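Transcriptional regulator, LacI family protein (Rhodococcus jostii, PDB 3K9C) probably acts as a DNA-binding transcription regulator of the LacI family, its periplasmic-binding-protein-like core consistent with sensing a small effector molecule. Local coordinates at residues R13-F19 with C67-L73; P90-V94 with V103-R107; D194-T198 with D222-A226; E55-V59 with L72-F77; V217-D222 with M233-Q238. All blocks are in the same frame, centred on the assembly; numbering follows the deposited sequence.

Interaction 1 of 5, residues R13-F19 with C67-L73; sequences RLLGVVF and CEAAILL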
# COMPACT_ATOMS: atom_id res chain seq x y z
N ARG B 13 -28.45 -3.95 0.95
CA ARG B 13 -28.24 -2.76 0.13
C ARG B 13 -26.75 -2.47 -0.10
O ARG B 13 -25.95 -2.47 0.83
CB ARG B 13 -28.94 -1.57 0.78
CG ARG B 13 -30.31 -1.93 1.34
CD ARG B 13 -31.13 -0.72 1.78
NE ARG B 13 -31.69 0.01 0.65
CZ ARG B 13 -32.53 -0.50 -0.25
NH1 ARG B 13 -32.92 -1.77 -0.15
NH2 ARG B 13 -32.98 0.25 -1.24
N LEU B 14 -26.40 -2.21 -1.36
CA LEU B 14 -25.03 -1.96 -1.76
C LEU B 14 -24.63 -0.53 -2.06
O LEU B 14 -25.38 0.23 -2.66
CB LEU B 14 -24.68 -2.78 -3.02
CG LEU B 14 -24.81 -4.30 -3.04
CD1 LEU B 14 -23.99 -4.91 -1.91
CD2 LEU B 14 -26.28 -4.68 -2.91
N LEU B 15 -23.42 -0.18 -1.63
CA LEU B 15 -22.85 1.13 -1.90
C LEU B 15 -21.57 0.84 -2.69
O LEU B 15 -20.72 0.05 -2.27
CB LEU B 15 -22.50 1.87 -0.61
CG LEU B 15 -23.66 2.55 0.11
CD1 LEU B 15 -23.10 3.47 1.20
CD2 LEU B 15 -24.48 3.36 -0.88
N GLY B 16 -21.46 1.46 -3.86
CA GLY B 16 -20.29 1.24 -4.69
C GLY B 16 -19.16 2.17 -4.33
O GLY B 16 -19.37 3.35 -4.09
N VAL B 17 -17.95 1.63 -4.28
CA VAL B 17 -16.78 2.45 -3.95
C VAL B 17 -15.63 2.24 -4.94
O VAL B 17 -15.10 1.14 -5.07
CB VAL B 17 -16.26 2.13 -2.52
CG1 VAL B 17 -15.04 2.99 -2.20
CG2 VAL B 17 -17.36 2.36 -1.51
N VAL B 18 -15.26 3.29 -5.66
CA VAL B 18 -14.14 3.22 -6.61
C VAL B 18 -12.91 3.78 -5.88
O VAL B 18 -12.98 4.86 -5.29
CB VAL B 18 -14.45 4.06 -7.87
CG1 VAL B 18 -13.30 3.99 -8.87
CG2 VAL B 18 -15.74 3.54 -8.53
N PHE B 19 -11.79 3.06 -5.92
CA PHE B 19 -10.57 3.52 -5.23
C PHE B 19 -9.29 3.02 -5.91
O PHE B 19 -9.31 2.03 -6.64
CB PHE B 19 -10.55 3.04 -3.78
CG PHE B 19 -10.13 1.61 -3.62
CD1 PHE B 19 -8.88 1.29 -3.10
CD2 PHE B 19 -10.98 0.58 -4.02
CE1 PHE B 19 -8.48 -0.03 -2.98
CE2 PHE B 19 -10.59 -0.74 -3.90
CZ PHE B 19 -9.34 -1.05 -3.38
N CYS B 67 -25.70 -1.24 -7.12
CA CYS B 67 -25.24 -0.16 -6.25
C CYS B 67 -26.28 0.96 -6.22
O CYS B 67 -26.71 1.44 -7.27
CB CYS B 67 -23.91 0.41 -6.75
SG CYS B 67 -22.57 -0.80 -6.89
N GLU B 68 -26.67 1.36 -5.01
CA GLU B 68 -27.66 2.43 -4.83
C GLU B 68 -26.98 3.79 -4.85
O GLU B 68 -27.64 4.83 -4.76
CB GLU B 68 -28.40 2.24 -3.52
CG GLU B 68 -29.38 1.09 -3.53
CD GLU B 68 -30.01 0.86 -2.17
OE1 GLU B 68 -30.46 1.85 -1.55
OE2 GLU B 68 -30.05 -0.31 -1.73
N ALA B 69 -25.66 3.77 -4.95
CA ALA B 69 -24.88 4.99 -4.99
C ALA B 69 -23.46 4.63 -5.36
O ALA B 69 -23.03 3.49 -5.18
CB ALA B 69 -24.92 5.69 -3.63
N ALA B 70 -22.73 5.60 -5.88
CA ALA B 70 -21.34 5.40 -6.26
C ALA B 70 -20.50 6.46 -5.58
O ALA B 70 -20.71 7.65 -5.78
CB ALA B 70 -21.18 5.49 -7.78
N ILE B 71 -19.55 6.01 -4.76
CA ILE B 71 -18.63 6.89 -4.05
C ILE B 71 -17.25 6.73 -4.72
O ILE B 71 -16.64 5.66 -4.68
CB ILE B 71 -18.51 6.48 -2.58
CG1 ILE B 71 -19.85 6.69 -1.88
CG2 ILE B 71 -17.41 7.28 -1.90
CD1 ILE B 71 -19.90 6.10 -0.49
N LEU B 72 -16.78 7.80 -5.36
CA LEU B 72 -15.50 7.77 -6.05
C LEU B 72 -14.40 8.47 -5.24
O LEU B 72 -14.47 9.67 -4.99
CB LEU B 72 -15.62 8.44 -7.43
CG LEU B 72 -16.80 8.08 -8.34
CD1 LEU B 72 -16.61 8.77 -9.69
CD2 LEU B 72 -16.89 6.58 -8.54
N LEU B 73 -13.38 7.71 -4.84
CA LEU B 73 -12.29 8.30 -4.07
C LEU B 73 -11.25 8.94 -5.00
O LEU B 73 -10.65 8.28 -5.83
CB LEU B 73 -11.62 7.24 -3.20
CG LEU B 73 -12.51 6.37 -2.31
CD1 LEU B 73 -11.64 5.62 -1.30
CD2 LEU B 73 -13.53 7.24 -1.59

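Interaction 2 of 5, residues P90-V94 with V103-R107; sequences PALVV and VGAVR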
# COMPACT_ATOMS: atom_id res chain seq x y z
N PRO B 90 -27.06 7.92 -8.00
CA PRO B 90 -26.57 9.04 -7.19
C PRO B 90 -25.07 8.84 -7.00
O PRO B 90 -24.61 7.72 -6.78
CB PRO B 90 -27.35 8.89 -5.89
CG PRO B 90 -28.67 8.33 -6.37
CD PRO B 90 -28.22 7.27 -7.35
N ALA B 91 -24.30 9.93 -7.10
CA ALA B 91 -22.85 9.84 -6.97
C ALA B 91 -22.27 10.92 -6.06
O ALA B 91 -22.79 12.02 -5.95
CB ALA B 91 -22.20 9.91 -8.35
N LEU B 92 -21.16 10.56 -5.41
CA LEU B 92 -20.45 11.45 -4.50
C LEU B 92 -18.94 11.20 -4.61
O LEU B 92 -18.48 10.05 -4.59
CB LEU B 92 -20.92 11.20 -3.06
CG LEU B 92 -20.38 12.08 -1.93
CD1 LEU B 92 -21.44 12.15 -0.82
CD2 LEU B 92 -19.07 11.52 -1.38
N VAL B 93 -18.18 12.28 -4.76
CA VAL B 93 -16.73 12.17 -4.86
C VAL B 93 -16.10 12.50 -3.51
O VAL B 93 -16.66 13.27 -2.73
CB VAL B 93 -16.17 13.14 -5.93
CG1 VAL B 93 -16.83 12.86 -7.28
CG2 VAL B 93 -16.39 14.58 -5.50
N VAL B 94 -14.94 11.91 -3.25
CA VAL B 94 -14.23 12.16 -2.01
C VAL B 94 -12.84 12.73 -2.27
O VAL B 94 -12.18 12.36 -3.24
CB VAL B 94 -14.07 10.87 -1.19
CG1 VAL B 94 -13.29 11.15 0.08
CG2 VAL B 94 -15.43 10.31 -0.82
N VAL B 103 -23.96 16.25 -7.86
CA VAL B 103 -22.93 15.29 -7.47
C VAL B 103 -22.34 15.77 -6.16
O VAL B 103 -21.70 16.82 -6.11
CB VAL B 103 -21.81 15.18 -8.52
CG1 VAL B 103 -20.73 14.22 -8.02
CG2 VAL B 103 -22.37 14.68 -9.84
N GLY B 104 -22.56 15.01 -5.09
CA GLY B 104 -22.06 15.40 -3.78
C GLY B 104 -20.56 15.22 -3.62
O GLY B 104 -19.91 14.52 -4.39
N ALA B 105 -20.00 15.85 -2.59
CA ALA B 105 -18.58 15.75 -2.33
C ALA B 105 -18.31 15.89 -0.84
O ALA B 105 -19.01 16.60 -0.13
CB ALA B 105 -17.83 16.80 -3.09
N VAL B 106 -17.28 15.18 -0.40
CA VAL B 106 -16.83 15.19 0.98
C VAL B 106 -15.31 15.26 0.86
O VAL B 106 -14.66 14.29 0.45
CB VAL B 106 -17.25 13.91 1.72
CG1 VAL B 106 -16.59 13.85 3.08
CG2 VAL B 106 -18.77 13.88 1.88
N ARG B 107 -14.74 16.41 1.20
CA ARG B 107 -13.31 16.64 1.09
C ARG B 107 -12.75 17.46 2.24
O ARG B 107 -13.50 18.10 2.99
CB ARG B 107 -13.03 17.36 -0.23
CG ARG B 107 -13.77 18.69 -0.35
CD ARG B 107 -13.99 19.08 -1.80
NE ARG B 107 -14.70 20.35 -1.94
CZ ARG B 107 -14.16 21.55 -1.75
NH1 ARG B 107 -12.88 21.66 -1.41
NH2 ARG B 107 -14.90 22.64 -1.89

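Interaction 3 of 5, residues D194-T198 with D222-A226; sequences DRCAT and DSRLA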
# COMPACT_ATOMS: atom_id res chain seq x y z
N ASP B 194 2.00 11.94 2.31
CA ASP B 194 2.92 11.08 3.05
C ASP B 194 3.83 10.19 2.19
O ASP B 194 5.00 10.00 2.51
CB ASP B 194 2.15 10.18 4.02
CG ASP B 194 1.45 10.95 5.13
OD1 ASP B 194 1.77 12.14 5.33
OD2 ASP B 194 0.59 10.35 5.80
N ARG B 195 3.28 9.64 1.11
CA ARG B 195 4.08 8.78 0.24
C ARG B 195 5.17 9.60 -0.43
O ARG B 195 6.29 9.12 -0.63
CB ARG B 195 3.19 8.10 -0.81
CG ARG B 195 3.97 7.17 -1.73
CD ARG B 195 3.05 6.37 -2.63
NE ARG B 195 2.70 5.09 -2.04
CZ ARG B 195 1.85 4.23 -2.58
NH1 ARG B 195 1.24 4.52 -3.72
NH2 ARG B 195 1.61 3.06 -1.99
N CYS B 196 4.84 10.84 -0.78
CA CYS B 196 5.81 11.74 -1.40
C CYS B 196 6.88 12.08 -0.36
O CYS B 196 8.08 12.12 -0.67
CB CYS B 196 5.11 13.02 -1.86
SG CYS B 196 6.17 14.23 -2.62
N ALA B 197 6.44 12.32 0.87
CA ALA B 197 7.34 12.66 1.97
C ALA B 197 8.27 11.48 2.25
O ALA B 197 9.44 11.67 2.59
CB ALA B 197 6.52 13.00 3.24
N THR B 198 7.76 10.27 2.10
CA THR B 198 8.60 9.09 2.33
C THR B 198 9.83 9.14 1.42
O THR B 198 10.93 8.78 1.85
CB THR B 198 7.82 7.78 2.06
OG1 THR B 198 6.81 7.61 3.06
CG2 THR B 198 8.78 6.59 2.11
N ASP B 222 -1.81 11.66 7.05
CA ASP B 222 -1.67 10.92 8.30
C ASP B 222 -2.04 9.47 8.01
O ASP B 222 -2.92 8.89 8.66
CB ASP B 222 -2.57 11.48 9.42
CG ASP B 222 -2.23 10.89 10.80
OD1 ASP B 222 -1.05 10.52 11.02
OD2 ASP B 222 -3.12 10.82 11.68
N SER B 223 -1.37 8.90 7.01
CA SER B 223 -1.62 7.53 6.61
C SER B 223 -0.68 6.61 7.38
O SER B 223 0.15 7.08 8.15
CB SER B 223 -1.40 7.38 5.10
OG SER B 223 -0.04 7.53 4.76
N ARG B 224 -0.82 5.30 7.17
CA ARG B 224 -0.00 4.31 7.88
C ARG B 224 1.49 4.57 7.74
O ARG B 224 2.28 4.23 8.62
CB ARG B 224 -0.31 2.89 7.38
CG ARG B 224 0.14 2.60 5.95
CD ARG B 224 -0.06 1.13 5.59
NE ARG B 224 0.74 0.23 6.43
CZ ARG B 224 2.05 0.05 6.29
NH1 ARG B 224 2.71 0.68 5.33
NH2 ARG B 224 2.69 -0.77 7.11
N LEU B 225 1.89 5.19 6.63
CA LEU B 225 3.29 5.48 6.39
C LEU B 225 3.85 6.40 7.47
O LEU B 225 4.94 6.19 7.98
CB LEU B 225 3.45 6.16 5.03
CG LEU B 225 2.90 5.43 3.80
CD1 LEU B 225 2.93 6.35 2.59
CD2 LEU B 225 3.71 4.17 3.55
N ALA B 226 3.07 7.42 7.83
CA ALA B 226 3.48 8.41 8.82
C ALA B 226 3.60 7.92 10.26
O ALA B 226 4.43 8.43 11.03
CB ALA B 226 2.52 9.60 8.77

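Interaction 4 of 5, residues E55-V59 with L72-F77; sequences EKVAV and LLGTRF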
# COMPACT_ATOMS: atom_id res chain seq x y z
N GLU B 55 -10.08 3.90 -14.55
CA GLU B 55 -11.19 4.26 -13.68
C GLU B 55 -12.50 4.13 -14.44
O GLU B 55 -13.55 3.86 -13.84
CB GLU B 55 -11.02 5.68 -13.15
CG GLU B 55 -12.24 6.18 -12.40
CD GLU B 55 -11.97 7.45 -11.63
OE1 GLU B 55 -11.23 8.31 -12.16
OE2 GLU B 55 -12.52 7.59 -10.51
N LYS B 56 -12.45 4.32 -15.75
CA LYS B 56 -13.64 4.20 -16.58
C LYS B 56 -14.11 2.74 -16.53
O LYS B 56 -15.31 2.46 -16.41
CB LYS B 56 -13.30 4.59 -18.02
CG LYS B 56 -14.50 4.64 -18.96
CD LYS B 56 -14.07 4.98 -20.39
CE LYS B 56 -13.25 3.85 -21.02
NZ LYS B 56 -12.71 4.19 -22.38
N VAL B 57 -13.16 1.81 -16.61
CA VAL B 57 -13.47 0.38 -16.57
C VAL B 57 -14.02 -0.01 -15.20
O VAL B 57 -14.95 -0.81 -15.08
CB VAL B 57 -12.21 -0.46 -16.88
CG1 VAL B 57 -12.51 -1.95 -16.73
CG2 VAL B 57 -11.71 -0.15 -18.29
N ALA B 58 -13.43 0.55 -14.16
CA ALA B 58 -13.84 0.27 -12.80
C ALA B 58 -15.28 0.73 -12.55
O ALA B 58 -16.08 0.02 -11.92
CB ALA B 58 -12.90 0.94 -11.82
N VAL B 59 -15.62 1.93 -13.03
CA VAL B 59 -16.97 2.44 -12.82
C VAL B 59 -18.01 1.60 -13.56
O VAL B 59 -19.03 1.24 -12.97
CB VAL B 59 -17.11 3.92 -13.24
CG1 VAL B 59 -18.53 4.40 -12.97
CG2 VAL B 59 -16.11 4.79 -12.46
N LEU B 72 -16.78 7.80 -5.36
CA LEU B 72 -15.50 7.77 -6.05
C LEU B 72 -14.40 8.47 -5.24
O LEU B 72 -14.47 9.67 -4.99
CB LEU B 72 -15.62 8.44 -7.43
CG LEU B 72 -16.80 8.08 -8.34
CD1 LEU B 72 -16.61 8.77 -9.69
CD2 LEU B 72 -16.89 6.58 -8.54
N LEU B 73 -13.38 7.71 -4.84
CA LEU B 73 -12.29 8.30 -4.07
C LEU B 73 -11.25 8.94 -5.00
O LEU B 73 -10.65 8.28 -5.83
CB LEU B 73 -11.62 7.24 -3.20
CG LEU B 73 -12.51 6.37 -2.31
CD1 LEU B 73 -11.64 5.62 -1.30
CD2 LEU B 73 -13.53 7.24 -1.59
N GLY B 74 -11.05 10.25 -4.84
CA GLY B 74 -10.08 10.96 -5.66
C GLY B 74 -10.21 10.73 -7.16
O GLY B 74 -9.22 10.61 -7.86
N THR B 75 -11.45 10.70 -7.65
CA THR B 75 -11.70 10.48 -9.07
C THR B 75 -11.10 11.55 -9.99
O THR B 75 -10.93 12.70 -9.60
CB THR B 75 -13.23 10.41 -9.34
OG1 THR B 75 -13.46 10.09 -10.72
CG2 THR B 75 -13.90 11.74 -9.02
N ARG B 76 -10.78 11.14 -11.21
CA ARG B 76 -10.20 12.05 -12.20
C ARG B 76 -11.19 12.34 -13.33
O ARG B 76 -10.84 12.96 -14.34
CB ARG B 76 -8.91 11.45 -12.79
CG ARG B 76 -7.90 10.97 -11.75
CD ARG B 76 -7.46 12.10 -10.83
NE ARG B 76 -6.51 13.00 -11.49
CZ ARG B 76 -5.25 12.68 -11.75
NH1 ARG B 76 -4.77 11.49 -11.42
NH2 ARG B 76 -4.46 13.57 -12.35
N PHE B 77 -12.43 11.88 -13.16
CA PHE B 77 -13.48 12.10 -14.15
C PHE B 77 -13.75 13.58 -14.32
O PHE B 77 -13.78 14.33 -13.34
CB PHE B 77 -14.79 11.43 -13.70
CG PHE B 77 -14.89 9.97 -14.03
CD1 PHE B 77 -13.85 9.31 -14.68
CD2 PHE B 77 -16.06 9.27 -13.73
CE1 PHE B 77 -13.97 7.97 -15.03
CE2 PHE B 77 -16.19 7.93 -14.08
CZ PHE B 77 -15.14 7.28 -14.73

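Interaction 5 of 5, residues V217-D222 with M233-Q238; sequences VVGYDD and MTTISQ. With GOL (glycerol), chain D.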
# COMPACT_ATOMS: atom_id res chain seq x y z
N VAL B 217 10.58 18.09 7.63
CA VAL B 217 9.71 17.59 6.59
C VAL B 217 8.30 17.39 7.13
O VAL B 217 8.13 16.90 8.24
CB VAL B 217 10.22 16.21 6.05
CG1 VAL B 217 9.34 15.73 4.89
CG2 VAL B 217 11.67 16.34 5.60
N VAL B 218 7.30 17.75 6.33
CA VAL B 218 5.90 17.59 6.69
C VAL B 218 5.17 16.85 5.56
O VAL B 218 5.36 17.17 4.37
CB VAL B 218 5.19 18.94 6.89
CG1 VAL B 218 3.73 18.70 7.21
CG2 VAL B 218 5.85 19.72 8.01
N GLY B 219 4.35 15.87 5.91
CA GLY B 219 3.61 15.13 4.91
C GLY B 219 2.15 15.57 4.92
O GLY B 219 1.83 16.64 5.42
N TYR B 220 1.28 14.74 4.37
CA TYR B 220 -0.14 15.05 4.34
C TYR B 220 -0.92 13.74 4.19
O TYR B 220 -0.54 12.88 3.40
CB TYR B 220 -0.45 16.02 3.18
CG TYR B 220 -1.65 16.91 3.41
CD1 TYR B 220 -1.49 18.29 3.61
CD2 TYR B 220 -2.94 16.39 3.40
CE1 TYR B 220 -2.60 19.12 3.80
CE2 TYR B 220 -4.05 17.20 3.60
CZ TYR B 220 -3.87 18.56 3.80
OH TYR B 220 -4.97 19.37 4.02
N ASP B 221 -1.99 13.62 4.99
CA ASP B 221 -2.92 12.48 5.04
C ASP B 221 -2.96 11.72 6.36
O ASP B 221 -4.01 11.20 6.75
CB ASP B 221 -2.64 11.44 3.93
CG ASP B 221 -3.00 11.95 2.54
OD1 ASP B 221 -3.74 12.95 2.43
OD2 ASP B 221 -2.56 11.32 1.56
N ASP B 222 -1.81 11.66 7.05
CA ASP B 222 -1.67 10.92 8.30
C ASP B 222 -2.04 9.47 8.01
O ASP B 222 -2.92 8.89 8.66
CB ASP B 222 -2.57 11.48 9.42
CG ASP B 222 -2.23 10.89 10.80
OD1 ASP B 222 -1.05 10.52 11.02
OD2 ASP B 222 -3.12 10.82 11.68
N MSE B 233 6.57 10.56 11.05
CA MSE B 233 6.38 11.72 10.20
C MSE B 233 5.33 12.73 10.64
O MSE B 233 4.17 12.39 10.91
CB MSE B 233 6.04 11.21 8.80
CG MSE B 233 6.05 12.24 7.70
SE MSE B 233 5.23 11.37 6.19
CE MSE B 233 6.75 10.31 5.66
N THR B 234 5.75 13.99 10.75
CA THR B 234 4.84 15.08 11.10
C THR B 234 3.99 15.20 9.84
O THR B 234 4.53 15.21 8.72
CB THR B 234 5.61 16.40 11.34
OG1 THR B 234 6.39 16.28 12.54
CG2 THR B 234 4.65 17.58 11.48
N THR B 235 2.68 15.27 10.00
CA THR B 235 1.78 15.31 8.86
C THR B 235 0.47 16.02 9.17
O THR B 235 0.23 16.43 10.30
CB THR B 235 1.46 13.87 8.40
OG1 THR B 235 0.77 13.89 7.15
CG2 THR B 235 0.60 13.16 9.44
N ILE B 236 -0.38 16.15 8.16
CA ILE B 236 -1.67 16.79 8.30
C ILE B 236 -2.77 15.77 8.12
O ILE B 236 -2.89 15.15 7.05
CB ILE B 236 -1.85 17.91 7.25
CG1 ILE B 236 -0.85 19.03 7.54
CG2 ILE B 236 -3.27 18.43 7.28
CD1 ILE B 236 -0.72 19.99 6.43
N SER B 237 -3.58 15.57 9.16
CA SER B 237 -4.67 14.61 9.09
C SER B 237 -5.91 15.15 8.42
O SER B 237 -6.24 16.33 8.56
CB SER B 237 -5.05 14.11 10.49
OG SER B 237 -6.27 13.40 10.45
N GLN B 238 -6.59 14.28 7.70
CA GLN B 238 -7.83 14.63 7.02
C GLN B 238 -8.96 13.93 7.76
O GLN B 238 -10.12 14.01 7.37
CB GLN B 238 -7.80 14.15 5.58
CG GLN B 238 -6.69 14.73 4.75
CD GLN B 238 -7.08 14.81 3.29
OE1 GLN B 238 -8.06 15.45 2.93
NE2 GLN B 238 -6.31 14.14 2.44
C1 GOL D . -5.46 13.97 -1.26
O1 GOL D . -6.60 13.96 -0.70
C2 GOL D . -4.66 12.94 -0.69
O2 GOL D . -3.87 13.82 -0.19
C3 GOL D . -3.76 11.95 -1.44
O3 GOL D . -3.06 11.04 -0.94
O HOH W 1 -7.69 18.35 3.38
O HOH W 2 -5.58 11.18 11.42

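Interaction 1 of 5, residues R13-F19 with C67-L73
Gly16 and Val18 join the strand 13-19 to its parallel neighbour, the strand 69-73, through a tight ladder of backbone bonds. Gly16 N donates to Ala69 O at 2.9 Å and Gly16 O accepts from Ile71 N at 2.7 Å; Val18 repeats the pattern, its N reaching Ile71 O and its O receiving Leu73 N. Glycine suits its place because Cys67 SG stands close over it, 3.8 Å from Gly16 CA. On the same face as the cysteine sulfur, Val18 and Leu72 extend in the same direction, flank to flank, and their methyls Val18 CG2 and Leu72 CD2 are squeezed to 3.3 Å. Val18 CG2 lies opposite the carbonyl carbon, with CG1 anti to the backbone N (chi1 180°), which turns CG2 to the leucine.

The other end is looser. The chain turns a corner at Glu68, whose N still bonds Leu14 O, while its carboxylate meets the partly exposed Arg13 guanidinium in a salt bridge of uncertain detail, the bond from NE to OE1 being weak.

Helix 55-63 packs on Val18, helix 24-39 on Val17, Phe19 and Leu73, and helix 240-255 on Leu15 and Ala69; strand 42-49 pairs with the far edge of strand 13-19.

Interaction 2 of 5, residues P90-V94 with V103-R107
Leu92 and Val93 pair with Gly104 and Ala105 in the parallel part of the mixed sheet of a Rossmann-like, periplasmic-binding-protein subdomain. Three backbone bonds form the first shell: Gly104 N to Ala91 O at 3.1 Å, Val93 N to Gly104 O, and Val106 N to Val93 O. CA-H groups add weaker contacts, that of Leu92 CA lying 3.1 Å from Gly104 O.

Side chains sort to the two faces. On one, Leu92 reaches over Gly104, where the missing side chain leaves room for the leucine branch, and meets Val106 obliquely, Leu92 CD2 lying 4.0 Å from Val106 CG2. With CG anti to the backbone N (chi1 -176°), Leu92 is carried forward along the sheet to this valine. On the other face Val93 crosses Val103 at about a right angle and also touches the small Ala105. Beta-branched valines suit extended strands, and here they are buried.

Farther out, helix 240-255 lies on Leu92, Val94 and Val106, whereas helix 79-86 packs against Ala91, Val93 and Val103. Strand 67-73 bonds the other edge of strand 91-94, and Arg107 at the end of the contact is held by a salt bridge to Asp262. Val93 CG2 rests 3.6 Å from Ala105 CB.

Interaction 3 of 5, residues D194-T198 with D222-A226
Asp194 OD2 is gripped by two donors from Ser223. The backbone Ser223 N comes nearly along the C-O axis at 2.7 Å, with an almost straight N-H...O angle of 176°, while Ser223 OG donates at 3.1 Å to the anti lone pair of the same oxygen. The serine OG sits between its own backbone N and carbonyl carbon (chi1 68°), which folds the hydroxyl back so that both donors converge on one acceptor. An aspartate suits this place: its short side chain starts at the first turn of helix 194-206 and aims its carboxylate at the loop. The other oxygen, OD1, bonds Thr235 OG1, so both ends of the buried carboxylate are engaged and its rotation is fixed; these donors would be expected to stabilise its negative charge.

Beside this polar knot lies an apolar one. Leu225 CD1 slides over the helix backbone, 3.6 Å from Arg195 CA, and touches Thr198 OG1 from across, the two side chains meeting at about a right angle. Thr198 OG1 is itself turned back on the helix, donating to Asp194 O at 3.0 Å. The amide of the same threonine reaches that oxygen from the opposite face.

Pro24 of helix 24-39 packs on Arg195, Ser223 and Leu225, and Arg195 bonds Gln22. The alpha/beta topology of the periplasmic-binding-protein fold brings the start of this helix beside the loop after the next strand, and Asp194 joins them.

Interaction 4 of 5, residues E55-V59 with L72-F77
Glu55 and Phe77 cross obliquely, the glutamate lying over one face of the ring with its carboxylate plane 37° from the ring plane. Glu55 CD stands 3.9 Å above the ring, offset toward the rim, and Glu55 CG touches Phe77 CE1 at 3.6 Å. CG anti to the backbone N (chi1 172°) and an extended chain beyond it carry the carboxylate off the first turn of helix 55-63 to the loop after strand 67-73.

There the two oxygens divide their work. Glu55 OE1 takes the backbone N of Arg76 through its syn lone pair at 3.0 Å, an almost straight bond, while Glu55 OE2 receives Thr75 OG1 at 2.7 Å from well above the carboxylate plane, the two side chains meeting at about a right angle. Threonine fits because its hydroxyl works both ways: having donated to the glutamate, OG1 accepts from Phe77 N two residues on, making an ST turn.

Val59, one turn farther along the helix, points head-on toward the Phe77 side chain, its CG2 3.5 Å from Phe77 CZ, and Lys56 CA lies at the ring edge. Leu72 CD2 borders Val59 CG2, and Leu85 of helix 79-86 packs on both Val59 and Leu72.

The chemistry thus joins helix to turn twice over: the carboxylate satisfies a backbone N-H and a hydroxyl of the turn, and Glu55 CG and Val59 CG2 give the phenylalanine ring apolar neighbours.

Interaction 5 of 5, residues V217-D222 with M233-Q238
The Tyr220 ring carries Ile236 on one face, with Gln238, Asp221 and a water at its edge. The contact sits where the chain leaving strand 216-218 meets strand 235-237, between the two lobes of a periplasmic-binding-protein fold. Ile236 CB makes a CH-pi contact 3.8 Å from the ring centroid, 15° off the normal; CG2 lies over the same face, while CD1 reaches past the rim beside Tyr220 CE1. With its CG anti to the backbone N (chi1 -152°), Tyr220 brings the ring back to Ile236. The Gln238 amide stands nearly upright to the ring, 79° between planes, and the water links Tyr220 OH to Gln238 OE1. Arg143 adds a cation-pi contact.

Backbone bonds run beneath: Gly219 N to Thr234 O, and Asp221 N to Ile236 O at 2.7 Å. Glycine suits position 219, where SE of selenomethionine Met233 lies 4.3 Å from Gly219 CA. Thr235 OG1, whose stronger partner is Asp194, accepts only a weak bond from Asp222 N, while its CG2 packs on Asp222 CA at 3.4 Å.

Asp221 and Gln238 run alongside each other, carboxylate and amide nearly parallel, and both hold a glycerol, probably from the crystallisation liquor; Arg143 bonds it too, consistent with a place for a small polar ligand. Gln238 NE2 donates to Asp221 OD1 at 2.8 Å, close to its own amide plane, and Asp221 OD2 takes glycerol O3 at 2.6 Å.

Overall arrangement
From the N terminus, interaction 1 closes a 47-residue excursion by returning strand 67-73 to strand 13-20. Interaction 4 crosses it, since helix 55-63 lies inside that loop while residues 72-77 run past its end; the two share Leu72 and Leu73. Interaction 2 follows in series, closing a short loop and extending the same sheet, with strand 91-94 bonded to strand 67-73. These three build one lobe. Far along the chain interactions 3 and 5 cross each other, their centres 7 Å apart, sharing Asp222. Interaction 3 ties the start of helix 194-206 to residues 222-226, and interaction 5 ties the end of strand 216-218 to strand 235-237, which rejoins the first sheet at its edge, so interaction 5 links both lobes.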